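Local coordinates for Pre-mRNA splicing helicase-like protein (Chaetomium thermophilum, PDB 4RVQ) that probably helps the spliceosomal helicase Brr2 engage protein or RNA partners in pre-mRNA splicing, through a noncanonical PWI domain in its N-terminal region, at residues 44-49 / 69-73; 90-95 / 119-125; 24-28 / 38-42. One frame throughout, in Å; residues are numbered along the deposited sequence. Where two conformers were deposited one is given.

Contact 1 (44-49 / 69-73)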
ATOM      1  N   SER A  44       4.709  -9.732   3.704  1.00  7.97           N
ATOM      2  CA  SER A  44       5.206  -9.096   4.921  0.76  8.98           C
ATOM      3  C   SER A  44       4.860  -7.607   4.980  1.00  7.25           C
ATOM      4  O   SER A  44       4.450  -7.093   6.029  1.00  8.65           O
ATOM      5  CB  SER A  44       6.700  -9.260   5.038  0.76 10.40           C
ATOM      6  OG  SER A  44       7.033 -10.620   5.172  0.76 11.42           O
ATOM      7  N   ALA A  45       4.995  -6.922   3.865  1.00  7.00           N
ATOM      8  CA  ALA A  45       4.699  -5.498   3.850  1.00  7.28           C
ATOM      9  C   ALA A  45       3.239  -5.235   4.168  1.00  7.38           C
ATOM     10  O   ALA A  45       2.914  -4.298   4.913  1.00  8.10           O
ATOM     11  CB  ALA A  45       5.082  -4.885   2.497  1.00  7.98           C
ATOM     12  N   LEU A  46       2.314  -6.038   3.631  1.00  7.61           N
ATOM     13  CA  LEU A  46       0.922  -5.823   3.952  1.00  7.66           C
ATOM     14  C   LEU A  46       0.674  -6.018   5.438  1.00  9.49           C
ATOM     15  O   LEU A  46      -0.085  -5.255   6.053  1.00 11.15           O
ATOM     16  CB  LEU A  46       0.034  -6.796   3.141  1.00  7.96           C
ATOM     17  CG  LEU A  46      -0.015  -6.445   1.659  1.00  8.75           C
ATOM     18  CD1 LEU A  46      -0.566  -7.624   0.867  1.00 10.66           C
ATOM     19  CD2 LEU A  46      -0.845  -5.181   1.402  1.00  9.36           C
ATOM     20  N   LYS A  47       1.264  -7.061   6.033  1.00  9.06           N
ATOM     21  CA  LYS A  47       1.098  -7.279   7.450  1.00 10.88           C
ATOM     22  C   LYS A  47       1.644  -6.109   8.256  1.00 10.49           C
ATOM     23  O   LYS A  47       0.977  -5.604   9.167  1.00 12.51           O
ATOM     24  CB  LYS A  47       1.772  -8.567   7.889  1.00 15.12           C
ATOM     25  CG  LYS A  47       1.481  -8.954   9.325  1.00 21.70           C
ATOM     26  CD  LYS A  47      -0.045  -9.006   9.607  1.00 27.60           C
ATOM     27  CE  LYS A  47      -0.370  -9.347  11.064  1.00 29.93           C
ATOM     28  NZ  LYS A  47      -1.839  -9.365  11.311  0.48 30.51           N
ATOM     29  N   ILE A  48       2.859  -5.680   7.922  1.00 10.09           N
ATOM     30  CA  ILE A  48       3.450  -4.546   8.616  1.00 10.31           C
ATOM     31  C   ILE A  48       2.602  -3.275   8.493  1.00 10.39           C
ATOM     32  O   ILE A  48       2.310  -2.609   9.476  1.00 12.01           O
ATOM     33  CB  ILE A  48       4.879  -4.309   8.123  1.00 10.05           C
ATOM     34  CG1 ILE A  48       5.792  -5.473   8.509  1.00 10.89           C
ATOM     35  CG2 ILE A  48       5.424  -3.015   8.695  1.00 10.75           C
ATOM     36  CD1 ILE A  48       7.080  -5.514   7.724  1.00 10.30           C
ATOM     37  N   LEU A  49       2.185  -2.955   7.270  1.00 10.21           N
ATOM     38  CA  LEU A  49       1.449  -1.714   7.025  1.00 11.30           C
ATOM     39  C   LEU A  49       0.118  -1.694   7.711  1.00 12.64           C
ATOM     40  O   LEU A  49      -0.415  -0.614   7.996  1.00 15.11           O
ATOM     41  CB  LEU A  49       1.229  -1.522   5.532  1.00 10.13           C
ATOM     42  CG  LEU A  49       2.469  -1.134   4.717  1.00 10.16           C
ATOM     43  CD1 LEU A  49       2.247  -1.345   3.230  1.00 10.74           C
ATOM     44  CD2 LEU A  49       2.859   0.351   5.022  1.00 10.81           C
ATOM     45  N   ASP A  69      10.074  -1.815  10.929  1.00 11.83           N
ATOM     46  CA  ASP A  69       9.936  -3.114  10.330  1.00 11.89           C
ATOM     47  C   ASP A  69      10.017  -3.032   8.813  1.00 11.38           C
ATOM     48  O   ASP A  69      10.627  -3.877   8.165  1.00 10.86           O
ATOM     49  CB  ASP A  69       8.634  -3.776  10.770  1.00 13.06           C
ATOM     50  CG  ASP A  69       8.651  -4.194  12.239  1.00 16.71           C
ATOM     51  OD1 ASP A  69       9.711  -4.119  12.881  1.00 19.03           O
ATOM     52  OD2 ASP A  69       7.571  -4.566  12.742  1.00 20.61           O
ATOM     53  N   LEU A  70       9.411  -2.013   8.215  1.00  9.98           N
ATOM     54  CA  LEU A  70       9.461  -1.868   6.767  0.70 10.12           C
ATOM     55  C   LEU A  70      10.896  -1.548   6.290  1.00 10.60           C
ATOM     56  O   LEU A  70      11.338  -2.016   5.230  1.00 10.58           O
ATOM     57  CB  LEU A  70       8.392  -0.868   6.247  0.70 10.35           C
ATOM     58  CG  LEU A  70       7.793  -1.077   4.864  0.70 10.28           C
ATOM     59  CD1 LEU A  70       7.025  -2.375   4.803  0.70 11.08           C
ATOM     60  CD2 LEU A  70       6.903   0.097   4.495  0.70 11.25           C
ATOM     61  N   MET A  71      11.611  -0.715   7.059  1.00 10.39           N
ATOM     62  CA  MET A  71      12.959  -0.382   6.630  1.00 10.42           C
ATOM     63  C   MET A  71      13.827  -1.650   6.606  1.00 10.29           C
ATOM     64  O   MET A  71      14.645  -1.822   5.705  1.00 10.92           O
ATOM     65  CB  MET A  71      13.587   0.677   7.536  1.00 11.37           C
ATOM     66  CG  MET A  71      12.949   2.059   7.325  1.00 11.22           C
ATOM     67  SD  MET A  71      13.695   3.407   8.258  1.00 13.04           S
ATOM     68  CE  MET A  71      13.405   2.843   9.964  1.00 15.07           C
ATOM     69  N   GLU A  72      13.699  -2.508   7.620  1.00 11.18           N
ATOM     70  CA  GLU A  72      14.429  -3.757   7.639  1.00 11.65           C
ATOM     71  C   GLU A  72      14.007  -4.679   6.479  1.00 11.28           C
ATOM     72  O   GLU A  72      14.855  -5.323   5.871  1.00 12.04           O
ATOM     73  CB  GLU A  72      14.205  -4.469   8.957  1.00 14.38           C
ATOM     74  CG  GLU A  72      14.982  -5.789   9.044  1.00 18.56           C
ATOM     75  CD  GLU A  72      14.873  -6.486  10.383  1.00 24.25           C
ATOM     76  OE1 GLU A  72      14.956  -7.746  10.430  0.63 25.49           O
ATOM     77  OE2 GLU A  72      14.708  -5.799  11.409  1.00 26.04           O
ATOM     78  N   LEU A  73      12.715  -4.696   6.158  1.00 11.62           N
ATOM     79  CA  LEU A  73      12.222  -5.538   5.085  1.00  9.95           C
ATOM     80  C   LEU A  73      12.886  -5.171   3.767  1.00 10.17           C
ATOM     81  O   LEU A  73      13.122  -6.035   2.905  1.00 10.92           O
ATOM     82  CB  LEU A  73      10.706  -5.395   4.979  1.00 10.20           C
ATOM     83  CG  LEU A  73      10.016  -6.309   3.970  1.00  9.32           C
ATOM     84  CD1 LEU A  73      10.124  -7.801   4.441  1.00 10.80           C
ATOM     85  CD2 LEU A  73       8.545  -5.923   3.808  1.00  9.81           C
TER
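Ile48, Leu70 and Leu73 give up the most surface where 44-49 and 69-73 run nearly antiparallel, at 166° with their axes 10.2 Å apart. Ile48 points its CB at the partner helix and spreads two arms over it: CD1 meets Asp69 CB at 3.8 Å and Leu73 CD2 at 4.2 Å, while CG2 lies 4.1 Å from Leu70 N. With its CG2 branch and its CG1-CD1 arm, this one side chain can reach both Leu70 and Leu73. One turn earlier, Ala45 offers only a methyl, which leaves room for both leucines: Ala45 CB is 3.9 Å from Leu70 CD1 and 3.8 Å from Leu73 CD2. Leu70 leaves its backbone sideways, yet its branched end reaches across, CD2 touching Leu49 CD2 at 4.1 Å. Leu73 points straight over, and its CD1 also covers Ser44 CB at 3.8 Å. Ser44 lies at this margin, its OG hydrogen-bonded to Asp40 O. Cohesion here is therefore apolar, as between neighbouring helices of a small all-helical domain. Around the pair, Leu70 packs on Val82, Leu85 and Ile86 of helix 79-87, and Leu49 on Val92 and Val93 of helix 89-99.

Contact 2 (90-95 / 119-125). With EDO (1,2-ethanediol), chain G.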
ATOM      1  N   ASP A  90      -3.185   3.020   4.404  1.00  6.89           N
ATOM      2  CA  ASP A  90      -4.579   2.624   4.340  0.69  7.10           C
ATOM      3  C   ASP A  90      -4.972   2.195   2.916  1.00  6.43           C
ATOM      4  O   ASP A  90      -5.594   1.139   2.720  1.00  7.16           O
ATOM      5  CB  ASP A  90      -5.497   3.747   4.792  0.69  8.77           C
ATOM      6  CG  ASP A  90      -5.407   4.024   6.255  0.69 11.60           C
ATOM      7  OD1 ASP A  90      -5.299   3.076   7.066  0.69 14.67           O
ATOM      8  OD2 ASP A  90      -5.494   5.213   6.626  0.69 11.28           O
ATOM      9  N   LYS A  91      -4.602   2.992   1.922  1.00  5.87           N
ATOM     10  CA  LYS A  91      -4.891   2.637   0.556  1.00  6.16           C
ATOM     11  C   LYS A  91      -4.256   1.312   0.177  1.00  5.65           C
ATOM     12  O   LYS A  91      -4.908   0.462  -0.460  1.00  6.79           O
ATOM     13  CB  LYS A  91      -4.370   3.694  -0.405  1.00  8.74           C
ATOM     14  CG  LYS A  91      -5.279   4.841  -0.706  1.00  8.16           C
ATOM     15  CD  LYS A  91      -4.699   5.797  -1.713  1.00  9.57           C
ATOM     16  CE  LYS A  91      -5.754   6.726  -2.261  1.00  9.16           C
ATOM     17  NZ  LYS A  91      -5.197   7.823  -3.064  1.00  9.18           N
ATOM     18  N   VAL A  92      -2.973   1.150   0.474  1.00  6.27           N
ATOM     19  CA  VAL A  92      -2.284  -0.049   0.037  1.00  7.07           C
ATOM     20  C   VAL A  92      -2.909  -1.293   0.673  1.00  5.95           C
ATOM     21  O   VAL A  92      -3.182  -2.284  -0.014  1.00  6.89           O
ATOM     22  CB  VAL A  92      -0.786   0.037   0.352  1.00  7.13           C
ATOM     23  CG1 VAL A  92      -0.055  -1.282   0.019  1.00  8.46           C
ATOM     24  CG2 VAL A  92      -0.153   1.149  -0.459  1.00  8.34           C
ATOM     25  N   VAL A  93      -3.141  -1.281   1.966  1.00  6.01           N
ATOM     26  CA  VAL A  93      -3.644  -2.450   2.660  0.78  6.06           C
ATOM     27  C   VAL A  93      -5.064  -2.764   2.178  1.00  6.24           C
ATOM     28  O   VAL A  93      -5.384  -3.906   1.811  1.00  6.94           O
ATOM     29  CB  VAL A  93      -3.617  -2.225   4.196  0.78  8.48           C
ATOM     30  CG1 VAL A  93      -4.381  -3.282   4.895  0.78  9.45           C
ATOM     31  CG2 VAL A  93      -2.170  -2.165   4.724  0.78  9.23           C
ATOM     32  N   TRP A  94      -5.956  -1.779   2.250  1.00  5.88           N
ATOM     33  CA  TRP A  94      -7.345  -2.030   1.973  1.00  5.60           C
ATOM     34  C   TRP A  94      -7.637  -2.265   0.516  1.00  5.90           C
ATOM     35  O   TRP A  94      -8.464  -3.122   0.171  1.00  6.79           O
ATOM     36  CB  TRP A  94      -8.222  -0.913   2.552  1.00  5.68           C
ATOM     37  CG  TRP A  94      -8.296  -1.002   4.048  1.00  6.18           C
ATOM     38  CD1 TRP A  94      -7.629  -0.258   4.967  1.00  7.17           C
ATOM     39  CD2 TRP A  94      -9.112  -1.892   4.784  1.00  7.09           C
ATOM     40  NE1 TRP A  94      -7.978  -0.629   6.215  1.00  8.86           N
ATOM     41  CE2 TRP A  94      -8.889  -1.641   6.152  1.00  8.61           C
ATOM     42  CE3 TRP A  94     -10.026  -2.881   4.427  1.00  8.68           C
ATOM     43  CZ2 TRP A  94      -9.539  -2.343   7.140  1.00 11.15           C
ATOM     44  CZ3 TRP A  94     -10.678  -3.584   5.420  1.00 10.88           C
ATOM     45  CH2 TRP A  94     -10.417  -3.335   6.763  1.00 11.96           C
ATOM     46  N   LEU A  95      -7.062  -1.480  -0.382  1.00  5.79           N
ATOM     47  CA  LEU A  95      -7.330  -1.655  -1.784  1.00  5.81           C
ATOM     48  C   LEU A  95      -6.712  -2.921  -2.360  1.00  5.84           C
ATOM     49  O   LEU A  95      -7.270  -3.497  -3.298  1.00  6.35           O
ATOM     50  CB  LEU A  95      -6.940  -0.441  -2.604  1.00  6.84           C
ATOM     51  CG  LEU A  95      -7.714   0.838  -2.307  1.00  6.22           C
ATOM     52  CD1 LEU A  95      -7.103   2.019  -2.995  1.00  8.19           C
ATOM     53  CD2 LEU A  95      -9.191   0.650  -2.613  1.00  9.20           C
ATOM     54  N   LEU A 119     -12.701   5.393   6.026  1.00  7.72           N
ATOM     55  CA  LEU A 119     -12.099   5.375   4.707  1.00  7.59           C
ATOM     56  C   LEU A 119     -13.107   5.534   3.586  1.00  6.24           C
ATOM     57  O   LEU A 119     -12.792   5.184   2.453  1.00  7.34           O
ATOM     58  CB  LEU A 119     -11.250   4.085   4.534  1.00  7.66           C
ATOM     59  CG  LEU A 119     -10.191   3.888   5.614  1.00  8.09           C
ATOM     60  CD1 LEU A 119      -9.468   2.571   5.373  1.00  9.02           C
ATOM     61  CD2 LEU A 119      -9.198   5.040   5.722  1.00  7.89           C
ATOM     62  N   ARG A 120     -14.261   6.125   3.865  1.00  7.13           N
ATOM     63  CA  ARG A 120     -15.157   6.546   2.794  1.00  7.87           C
ATOM     64  C   ARG A 120     -14.407   7.297   1.695  1.00  7.64           C
ATOM     65  O   ARG A 120     -14.688   7.129   0.510  1.00  8.50           O
ATOM     66  CB  ARG A 120     -16.323   7.391   3.334  1.00  8.06           C
ATOM     67  CG  ARG A 120     -17.275   7.961   2.273  1.00  9.61           C
ATOM     68  CD  ARG A 120     -17.977   6.920   1.450  1.00  9.75           C
ATOM     69  NE  ARG A 120     -18.792   6.095   2.303  1.00  9.27           N
ATOM     70  CZ  ARG A 120     -19.142   4.873   2.017  1.00 11.44           C
ATOM     71  NH1 ARG A 120     -18.760   4.312   0.862  1.00 13.62           N
ATOM     72  NH2 ARG A 120     -19.848   4.166   2.895  1.00 12.29           N
ATOM     73  N   TRP A 121     -13.463   8.165   2.060  1.00  6.86           N
ATOM     74  CA  TRP A 121     -12.740   8.941   1.071  1.00  7.07           C
ATOM     75  C   TRP A 121     -12.054   8.067   0.026  1.00  6.90           C
ATOM     76  O   TRP A 121     -11.971   8.427  -1.132  1.00  8.09           O
ATOM     77  CB  TRP A 121     -11.733   9.884   1.744  1.00  8.18           C
ATOM     78  CG  TRP A 121     -10.503   9.297   2.306  1.00  7.26           C
ATOM     79  CD1 TRP A 121     -10.299   8.809   3.597  1.00  8.12           C
ATOM     80  CD2 TRP A 121      -9.257   9.135   1.623  1.00  7.62           C
ATOM     81  NE1 TRP A 121      -9.012   8.338   3.716  1.00  8.87           N
ATOM     82  CE2 TRP A 121      -8.340   8.544   2.536  1.00  8.25           C
ATOM     83  CE3 TRP A 121      -8.821   9.467   0.342  1.00  8.07           C
ATOM     84  CZ2 TRP A 121      -7.023   8.275   2.191  1.00  9.12           C
ATOM     85  CZ3 TRP A 121      -7.531   9.201   0.011  1.00  8.99           C
ATOM     86  CH2 TRP A 121      -6.643   8.612   0.939  1.00  9.38           C
ATOM     87  N   ILE A 122     -11.568   6.900   0.450  1.00  6.36           N
ATOM     88  CA  ILE A 122     -10.908   5.982  -0.472  1.00  6.56           C
ATOM     89  C   ILE A 122     -11.917   5.327  -1.408  1.00  6.59           C
ATOM     90  O   ILE A 122     -11.673   5.228  -2.614  1.00  7.27           O
ATOM     91  CB  ILE A 122     -10.080   4.923   0.271  1.00  6.63           C
ATOM     92  CG1 ILE A 122      -9.008   5.611   1.134  1.00  7.62           C
ATOM     93  CG2 ILE A 122      -9.480   3.939  -0.719  1.00  7.21           C
ATOM     94  CD1 ILE A 122      -8.135   4.619   1.902  1.00  8.01           C
ATOM     95  N   LEU A 123     -13.041   4.911  -0.874  1.00  6.75           N
ATOM     96  CA  LEU A 123     -14.101   4.357  -1.689  1.00  8.32           C
ATOM     97  C   LEU A 123     -14.650   5.375  -2.681  1.00  7.78           C
ATOM     98  O   LEU A 123     -14.963   5.030  -3.815  1.00  8.19           O
ATOM     99  CB  LEU A 123     -15.210   3.786  -0.824  1.00  9.32           C
ATOM    100  CG  LEU A 123     -14.777   2.589   0.008  1.00 11.04           C
ATOM    101  CD1 LEU A 123     -15.887   2.199   0.992  1.00 17.05           C
ATOM    102  CD2 LEU A 123     -14.359   1.392  -0.883  1.00 13.55           C
ATOM    103  N   ASP A 124     -14.771   6.648  -2.258  1.00  8.98           N
ATOM    104  CA  ASP A 124     -15.195   7.686  -3.178  1.00  9.07           C
ATOM    105  C   ASP A 124     -14.206   7.845  -4.305  1.00  8.39           C
ATOM    106  O   ASP A 124     -14.582   8.025  -5.470  1.00 10.86           O
ATOM    107  CB  ASP A 124     -15.312   9.021  -2.452  1.00 11.65           C
ATOM    108  CG  ASP A 124     -16.550   9.144  -1.599  1.00 14.97           C
ATOM    109  OD1 ASP A 124     -17.486   8.344  -1.699  1.00 14.76           O
ATOM    110  OD2 ASP A 124     -16.613  10.120  -0.814  1.00 19.37           O
ATOM    111  N   GLU A 125     -12.922   7.770  -4.000  1.00  9.74           N
ATOM    112  CA  GLU A 125     -11.910   7.855  -5.041  1.00 10.51           C
ATOM    113  C   GLU A 125     -12.048   6.667  -6.007  1.00 10.03           C
ATOM    114  O   GLU A 125     -11.978   6.814  -7.234  1.00 11.50           O
ATOM    115  CB  GLU A 125     -10.535   7.821  -4.380  1.00 14.63           C
ATOM    116  CG  GLU A 125      -9.601   8.732  -4.921  1.00 15.44           C
ATOM    117  CD  GLU A 125      -8.227   8.758  -4.340  1.00 10.33           C
ATOM    118  OE1 GLU A 125      -7.888   9.775  -3.718  1.00 16.14           O
ATOM    119  OE2 GLU A 125      -7.415   7.917  -4.597  1.00 10.99           O
TER
HETATM  120  C1  EDO G 506      -5.027  -0.090   9.015  0.58 37.03           C
HETATM  121  O1  EDO G 506      -6.366  -0.602   8.972  0.58 37.03           O
HETATM  122  C2  EDO G 506      -4.465  -0.098   7.598  0.58 34.24           C
HETATM  123  O2  EDO G 506      -3.427   0.878   7.468  0.58 35.52           O
HETATM  124  O   HOH W   1      -6.894   7.430   5.653  1.00 12.60           O
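A lysine stretched almost straight dominates the junction of 90-95 and 119-125, whose axes cross at -70°, 11.0 Å apart at their closest. With chi2 to chi4 all t, Lys91 carries its amine from near the start of helix 89-99 across to helix 120-127, where NZ forms a salt bridge with Glu125 OE2 at 2.7 Å. Glu125 meets it with chi1 near -138°, between the usual wells. The charges are further satisfied by backbone, Val14 O for NZ and Ala16 N for OE2, which helps explain how Lys91 can be buried. Its apolar shaft is used too: CG lies 3.9 Å from Ile122 CD1, and CE 3.8 Å from CZ3 of Trp121. Ile122, in the mt rotamer, points at the partner helix, and its CG2 meets Leu95 CD2 at 3.8 Å. Leu119, at the N-cap position, is also mt and sets CD1 over one face of the Trp94 ring, 3.4 Å from CD1 of Trp94. Trp121 takes chi1 p, and one water links its NE1 (3.0 Å) to Asp90 OD2 (2.8 Å). A 1,2-ethanediol, probably from crystallisation, joins Asp90 OD1 and Trp94 NE1. This steep crossing packs the C-terminal helix into the all-helical PWI-like domain: Met114 of helix 104-116 touches both Trp94 and Ile122, while Val92 turns to Leu49 of helix 35-50 and to Trp23 and Leu24 of helix 23-29.

Contact 3 (24-28 / 38-42)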
ATOM      1  N   LEU A  24       1.261  -3.578  -5.279  1.00  5.91           N
ATOM      2  CA  LEU A  24       2.322  -3.572  -4.274  1.00  5.88           C
ATOM      3  C   LEU A  24       3.468  -4.475  -4.709  1.00  5.93           C
ATOM      4  O   LEU A  24       4.654  -4.114  -4.628  1.00  6.13           O
ATOM      5  CB  LEU A  24       1.774  -3.964  -2.918  1.00  6.49           C
ATOM      6  CG  LEU A  24       2.815  -4.081  -1.805  1.00  6.92           C
ATOM      7  CD1 LEU A  24       3.583  -2.776  -1.593  1.00  7.51           C
ATOM      8  CD2 LEU A  24       2.181  -4.556  -0.532  1.00  8.76           C
ATOM      9  N   GLN A  25       3.130  -5.702  -5.147  1.00  6.12           N
ATOM     10  CA  GLN A  25       4.131  -6.644  -5.600  1.00  6.43           C
ATOM     11  C   GLN A  25       4.962  -6.054  -6.724  1.00  6.72           C
ATOM     12  O   GLN A  25       6.181  -6.272  -6.791  1.00  6.99           O
ATOM     13  CB  GLN A  25       3.452  -7.948  -5.999  1.00  6.72           C
ATOM     14  CG  GLN A  25       4.468  -9.021  -6.293  1.00  7.17           C
ATOM     15  CD  GLN A  25       3.875 -10.401  -6.482  1.00  8.14           C
ATOM     16  OE1 GLN A  25       2.763 -10.672  -6.051  1.00  8.61           O
ATOM     17  NE2 GLN A  25       4.631 -11.268  -7.107  1.00  9.12           N
ATOM     18  N   ARG A  26       4.336  -5.313  -7.647  1.00  7.07           N
ATOM     19  CA  ARG A  26       5.091  -4.680  -8.734  0.56  8.36           C
ATOM     20  C   ARG A  26       6.008  -3.603  -8.233  1.00  7.94           C
ATOM     21  O   ARG A  26       7.124  -3.475  -8.733  1.00 10.22           O
ATOM     22  CB  ARG A  26       4.226  -4.049  -9.809  0.56  9.76           C
ATOM     23  CG  ARG A  26       3.551  -5.006 -10.685  0.56  8.48           C
ATOM     24  CD  ARG A  26       2.983  -4.327 -11.947  0.56  9.89           C
ATOM     25  NE  ARG A  26       2.083  -3.211 -11.657  0.56  8.64           N
ATOM     26  CZ  ARG A  26       0.820  -3.330 -11.257  0.56  7.87           C
ATOM     27  NH1 ARG A  26       0.252  -4.521 -11.117  0.56  7.96           N
ATOM     28  NH2 ARG A  26       0.107  -2.247 -10.990  0.56  8.06           N
ATOM     29  N   GLN A  27       5.587  -2.835  -7.227  1.00  7.77           N
ATOM     30  CA  GLN A  27       6.513  -1.825  -6.714  0.62  8.27           C
ATOM     31  C   GLN A  27       7.715  -2.500  -6.077  1.00  9.62           C
ATOM     32  O   GLN A  27       8.850  -2.063  -6.257  1.00 11.65           O
ATOM     33  CB  GLN A  27       5.859  -0.919  -5.683  0.62  8.39           C
ATOM     34  CG  GLN A  27       4.535  -0.343  -6.057  0.62  9.09           C
ATOM     35  CD  GLN A  27       4.493   0.137  -7.499  0.62  7.96           C
ATOM     36  OE1 GLN A  27       5.254   1.036  -7.873  0.62 10.37           O
ATOM     37  NE2 GLN A  27       3.601  -0.441  -8.314  0.62  8.97           N
ATOM     38  N   ILE A  28       7.485  -3.553  -5.303  1.00  8.45           N
ATOM     39  CA  ILE A  28       8.559  -4.270  -4.646  1.00  8.30           C
ATOM     40  C   ILE A  28       9.426  -4.993  -5.671  1.00  8.60           C
ATOM     41  O   ILE A  28      10.659  -5.029  -5.543  1.00  9.57           O
ATOM     42  CB  ILE A  28       7.943  -5.252  -3.649  1.00  8.30           C
ATOM     43  CG1 ILE A  28       7.302  -4.467  -2.498  1.00  8.53           C
ATOM     44  CG2 ILE A  28       8.994  -6.262  -3.174  1.00  9.86           C
ATOM     45  CD1 ILE A  28       6.570  -5.353  -1.471  1.00  8.98           C
ATOM     46  N   GLN A  38      10.100 -11.403  -3.937  1.00  8.46           N
ATOM     47  CA  GLN A  38       9.188 -10.263  -3.997  1.00  8.82           C
ATOM     48  C   GLN A  38       7.829 -10.603  -3.432  1.00  7.87           C
ATOM     49  O   GLN A  38       7.181  -9.737  -2.844  1.00  7.96           O
ATOM     50  CB  GLN A  38       9.045  -9.680  -5.388  1.00  9.19           C
ATOM     51  CG  GLN A  38       8.244 -10.594  -6.349  1.00  8.86           C
ATOM     52  CD  GLN A  38       8.175 -10.115  -7.779  1.00  8.93           C
ATOM     53  OE1 GLN A  38       7.119 -10.211  -8.390  1.00 10.96           O
ATOM     54  NE2 GLN A  38       9.273  -9.661  -8.339  1.00 10.99           N
ATOM     55  N   HIS A  39       7.394 -11.855  -3.594  1.00  8.05           N
ATOM     56  CA  HIS A  39       6.114 -12.248  -3.051  1.00  8.34           C
ATOM     57  C   HIS A  39       6.176 -12.303  -1.509  1.00  7.46           C
ATOM     58  O   HIS A  39       5.252 -11.839  -0.834  1.00  7.99           O
ATOM     59  CB  HIS A  39       5.617 -13.561  -3.630  1.00  9.18           C
ATOM     60  CG  HIS A  39       4.222 -13.857  -3.182  1.00  9.10           C
ATOM     61  ND1 HIS A  39       3.929 -14.572  -2.039  1.00 10.46           N
ATOM     62  CD2 HIS A  39       3.031 -13.402  -3.642  1.00 10.39           C
ATOM     63  CE1 HIS A  39       2.622 -14.603  -1.853  1.00 11.21           C
ATOM     64  NE2 HIS A  39       2.050 -13.913  -2.819  1.00 11.27           N
ATOM     65  N   ASP A  40       7.254 -12.883  -0.957  1.00  7.73           N
ATOM     66  CA  ASP A  40       7.425 -12.855   0.488  1.00  8.73           C
ATOM     67  C   ASP A  40       7.336 -11.434   1.020  1.00  8.16           C
ATOM     68  O   ASP A  40       6.676 -11.182   2.032  1.00  8.72           O
ATOM     69  CB  ASP A  40       8.806 -13.376   0.875  1.00  8.23           C
ATOM     70  CG  ASP A  40       8.945 -14.892   0.883  1.00  9.50           C
ATOM     71  OD1 ASP A  40       7.948 -15.619   0.702  1.00 10.94           O
ATOM     72  OD2 ASP A  40      10.101 -15.329   1.060  1.00 11.60           O
ATOM     73  N   LYS A  41       8.040 -10.503   0.364  1.00  7.18           N
ATOM     74  CA  LYS A  41       8.091  -9.144   0.852  1.00  7.37           C
ATOM     75  C   LYS A  41       6.730  -8.453   0.727  1.00  7.04           C
ATOM     76  O   LYS A  41       6.407  -7.585   1.532  1.00  7.71           O
ATOM     77  CB  LYS A  41       9.207  -8.369   0.172  1.00  8.34           C
ATOM     78  CG  LYS A  41      10.611  -8.885   0.557  1.00 10.97           C
ATOM     79  CD  LYS A  41      11.774  -7.973   0.230  1.00 11.99           C
ATOM     80  CE  LYS A  41      13.115  -8.520   0.601  1.00 12.84           C
ATOM     81  NZ  LYS A  41      13.322  -8.690   2.074  1.00 12.30           N
ATOM     82  N   THR A  42       5.932  -8.821  -0.274  1.00  7.22           N
ATOM     83  CA  THR A  42       4.590  -8.287  -0.419  1.00  7.42           C
ATOM     84  C   THR A  42       3.729  -8.716   0.769  1.00  7.40           C
ATOM     85  O   THR A  42       3.054  -7.898   1.386  1.00  7.54           O
ATOM     86  CB  THR A  42       3.969  -8.731  -1.748  1.00  7.60           C
ATOM     87  OG1 THR A  42       4.775  -8.286  -2.836  1.00  7.81           O
ATOM     88  CG2 THR A  42       2.580  -8.215  -1.942  1.00  8.44           C
TER
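Leu24 opens the contact from the buried side, its CB directed at the other helix and its CD2 resting 3.9 Å from the CG2 methyl of Thr42. Gln25 follows and has the largest area covered. Its backbone runs close to the partner, the CA 5.5 Å from that of Thr42, and Thr42 OG1 comes to 3.3 Å from Gln25 CA and 3.4 Å from Gln25 CB. A hydroxyl can lie against carbon here because it is already paired: Thr42 OG1 donates to Gln38 O, one turn back in its own helix, at 2.8 Å. The Gln25 side chain extends with chi1 and chi2 both t to the surface, where NE2 donates to Gln38 OE1 at 3.0 Å and 168°, an almost linear amide-to-amide bond. Glutamine suits both positions, being long and able to donate and accept; Gln38 NE2 goes on to Tyr32 O. Gln25 OE1 also lies at the edge of the His39 ring, 3.7 Å from CD2. Helices 23-29 and 35-50 are thus two consecutive helices, joined by a short connection, that pack at a steep angle in the PWI-like domain, their short axes 9.0 Å apart and inclined at 124°. One turn beyond Leu24, Ile28 fills the angle between them. Its CD1 is 3.7 Å from both Thr42 CA and Lys41 O, and its CG2 lies 4.0 Å from Lys41 CB and 4.1 Å from Gln38 CB. Of the Lys41 side chain, Ile28 meets the CB; the amine leads away to Leu73 O, and the side chain makes a cation-pi contact with Tyr32.

How the contacts relate
From the N terminus the three contacts follow in series, none nesting within or crossing another. Contact 3 comes first, pairing helices 23-29 and 35-50 and closing a short loop, with nine residues between its segments. Contact 1 takes up the later part of helix 35-50 and joins it to helix 63-73, with nineteen residues between its segments, some of them not modelled. Contact 2 spans a longer excursion that includes helix 104-116, tying helix 89-99 to 120-127. Helix 35-50 is shared by contacts 1 and 3, and Lys41 NZ probably bonds Leu73 O between them. Contact 2 lies across the chain's centre from both, joined by Val92 packing on Leu24 and Leu49.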